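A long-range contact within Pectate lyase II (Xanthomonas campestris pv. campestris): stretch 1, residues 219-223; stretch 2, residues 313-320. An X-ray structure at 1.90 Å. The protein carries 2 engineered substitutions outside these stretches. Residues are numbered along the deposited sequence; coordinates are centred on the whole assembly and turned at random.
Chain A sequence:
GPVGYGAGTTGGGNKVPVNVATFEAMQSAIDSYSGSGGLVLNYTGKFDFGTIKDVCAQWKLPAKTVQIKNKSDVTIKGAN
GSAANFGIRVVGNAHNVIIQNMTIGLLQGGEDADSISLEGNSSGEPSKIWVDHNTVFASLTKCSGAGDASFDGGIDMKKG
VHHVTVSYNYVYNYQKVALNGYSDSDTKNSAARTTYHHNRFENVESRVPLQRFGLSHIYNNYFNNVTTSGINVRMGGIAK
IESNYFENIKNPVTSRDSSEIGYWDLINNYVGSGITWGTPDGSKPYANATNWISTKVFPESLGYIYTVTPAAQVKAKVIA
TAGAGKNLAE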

# COMPACT_ATOMS: atom_id res chain seq x y z
N TYR A 219 10.79 -2.22 -5.99
CA TYR A 219 12.16 -1.69 -6.09
C TYR A 219 12.39 -0.42 -5.27
O TYR A 219 11.48 0.36 -5.06
CB TYR A 219 12.58 -1.48 -7.56
CG TYR A 219 12.04 -0.24 -8.25
CD1 TYR A 219 12.75 0.96 -8.23
CD2 TYR A 219 10.84 -0.28 -8.96
CE1 TYR A 219 12.26 2.11 -8.87
CE2 TYR A 219 10.34 0.85 -9.61
CZ TYR A 219 11.06 2.04 -9.56
OH TYR A 219 10.56 3.16 -10.20
N ASN A 220 13.63 -0.24 -4.81
CA ASN A 220 14.05 0.96 -4.06
C ASN A 220 13.24 1.24 -2.79
O ASN A 220 13.12 2.40 -2.37
CB ASN A 220 14.06 2.20 -4.96
CG ASN A 220 15.19 2.20 -5.97
OD1 ASN A 220 16.17 1.44 -5.85
ND2 ASN A 220 15.08 3.06 -6.97
N ASN A 221 12.69 0.19 -2.19
CA ASN A 221 12.00 0.31 -0.91
C ASN A 221 12.95 0.04 0.25
O ASN A 221 13.90 -0.74 0.13
CB ASN A 221 10.81 -0.66 -0.83
CG ASN A 221 9.82 -0.47 -1.96
OD1 ASN A 221 9.06 0.50 -1.97
ND2 ASN A 221 9.82 -1.39 -2.90
N TYR A 222 12.71 0.71 1.38
CA TYR A 222 13.52 0.54 2.58
C TYR A 222 12.71 -0.19 3.65
O TYR A 222 11.62 0.25 4.02
CB TYR A 222 14.03 1.89 3.08
CG TYR A 222 14.67 1.88 4.46
CD1 TYR A 222 15.78 1.06 4.73
CD2 TYR A 222 14.19 2.69 5.48
CE1 TYR A 222 16.36 1.04 5.99
CE2 TYR A 222 14.77 2.68 6.75
CZ TYR A 222 15.86 1.86 6.99
OH TYR A 222 16.44 1.85 8.24
N PHE A 223 13.25 -1.32 4.11
CA PHE A 223 12.63 -2.14 5.14
C PHE A 223 13.48 -2.08 6.40
O PHE A 223 14.70 -2.26 6.34
CB PHE A 223 12.53 -3.61 4.69
CG PHE A 223 11.72 -3.83 3.44
CD1 PHE A 223 10.48 -4.46 3.51
CD2 PHE A 223 12.22 -3.46 2.19
CE1 PHE A 223 9.73 -4.69 2.35
CE2 PHE A 223 11.47 -3.68 1.03
CZ PHE A 223 10.23 -4.29 1.11
N GLN A 313 22.14 3.43 -1.36
CA GLN A 313 21.69 4.80 -1.11
C GLN A 313 20.19 4.89 -0.80
O GLN A 313 19.69 5.94 -0.41
CB GLN A 313 22.04 5.70 -2.30
CG GLN A 313 23.54 5.86 -2.55
CD GLN A 313 23.86 6.61 -3.83
OE1 GLN A 313 24.89 6.37 -4.46
NE2 GLN A 313 22.98 7.52 -4.23
N VAL A 314 19.49 3.77 -0.97
CA VAL A 314 18.02 3.71 -0.79
C VAL A 314 17.56 4.09 0.62
O VAL A 314 16.59 4.84 0.76
CB VAL A 314 17.45 2.32 -1.23
CG1 VAL A 314 16.04 2.09 -0.68
CG2 VAL A 314 17.45 2.20 -2.74
N LYS A 315 18.24 3.60 1.65
CA LYS A 315 17.90 3.95 3.03
C LYS A 315 17.83 5.47 3.22
O LYS A 315 16.80 5.99 3.67
CB LYS A 315 18.88 3.33 4.03
CG LYS A 315 18.66 3.76 5.48
CD LYS A 315 19.52 2.96 6.45
CE LYS A 315 19.37 3.48 7.88
NZ LYS A 315 20.09 2.63 8.88
N ALA A 316 18.91 6.16 2.87
CA ALA A 316 18.98 7.62 3.01
C ALA A 316 17.97 8.34 2.12
O ALA A 316 17.29 9.26 2.57
CB ALA A 316 20.40 8.11 2.72
N LYS A 317 17.89 7.91 0.86
CA LYS A 317 16.96 8.50 -0.11
C LYS A 317 15.51 8.39 0.34
O LYS A 317 14.77 9.38 0.32
CB LYS A 317 17.17 7.88 -1.51
CG LYS A 317 16.03 8.07 -2.53
CD LYS A 317 15.74 9.54 -2.87
CE LYS A 317 16.73 10.13 -3.85
NZ LYS A 317 16.41 11.57 -4.11
N VAL A 318 15.11 7.20 0.77
CA VAL A 318 13.74 6.95 1.21
C VAL A 318 13.40 7.69 2.51
O VAL A 318 12.35 8.31 2.61
CB VAL A 318 13.43 5.43 1.31
CG1 VAL A 318 12.13 5.17 2.03
CG2 VAL A 318 13.39 4.81 -0.09
N ILE A 319 14.31 7.66 3.48
CA ILE A 319 14.12 8.44 4.71
C ILE A 319 13.89 9.93 4.38
O ILE A 319 13.04 10.58 4.99
CB ILE A 319 15.29 8.26 5.71
CG1 ILE A 319 15.19 6.89 6.39
CG2 ILE A 319 15.30 9.37 6.77
CD1 ILE A 319 16.47 6.43 7.10
N ALA A 320 14.61 10.43 3.39
CA ALA A 320 14.53 11.84 3.00
C ALA A 320 13.27 12.22 2.21
O ALA A 320 12.84 13.38 2.25
CB ALA A 320 15.78 12.24 2.22

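A helix lies here against a short piece of chain that passes from a turn into a β-strand, and the two are held together by packing alone: no hydrogen bond crosses between them. The helix, which takes in Val314 to Ala320 and continues later in the chain, satisfies its own backbone, as in the bonds from Val318 N to Val314 O (2.8 Å) and from Ile319 N to Lys315 O (3.0 Å). What it offers its neighbour is therefore a surface of side chains. The backbones come near each other at two points, with the CA atoms of Asn220 and Val314 5.8 Å apart and those of Tyr222 and Lys315 5.6 Å apart, and together the stretches bury 343 Å².

Tyr222 contributes the largest share. It stands in the strand with its CA-to-CB bond directed toward the helix, and with chi1 in the t well its ring lies alongside Lys315. The lysine side chain is fully extended, all four chi angles being t, and its CG sits over one face of the ring, 3.9 Å from the ring centroid and 24° off the normal. This is a CH-π contact, in which a slightly positive methylene meets the electron-rich face. Farther out, Lys315 CE lies 3.4 Å from Tyr222 OH. A long aliphatic chain with a charged end suits this partly exposed position: its methylenes can cover an aromatic ring while the ammonium group finds hydrogen bonding elsewhere in the structure, as the tyrosine hydroxyl also does. Ile319, one turn on from Lys315, brings its CD1 to 4.1 Å from Tyr222 CE2, adding a further apolar contact.

Val314 and Val318 are also one helical turn apart, and both direct their CA-to-CB bonds toward the other stretch. Their compact, branched side chains let the backbones come close while filling the space between them. Val318 CG1 is 3.9 Å from Tyr222 CB, and Val314 CG1 is 4.3 Å from that same CB, so the base of the tyrosine side chain touches both valines.

The valines also meet the turn. Asn220 has phi/psi of 57/27, in the left-handed region, a conformation that asparagine tolerates better than most residues with a side chain. Its carbonyl oxygen faces the methyl groups, with Asn220 O 3.4 Å from Val314 CG1 and 3.3 Å from Val318 CG2. These are close van der Waals contacts, since a methyl group is no hydrogen-bond donor of the usual kind. Asn221, by contrast, directs its CA-to-CB bond away from the helix, and its side-chain amide is hydrogen-bonded elsewhere in the structure.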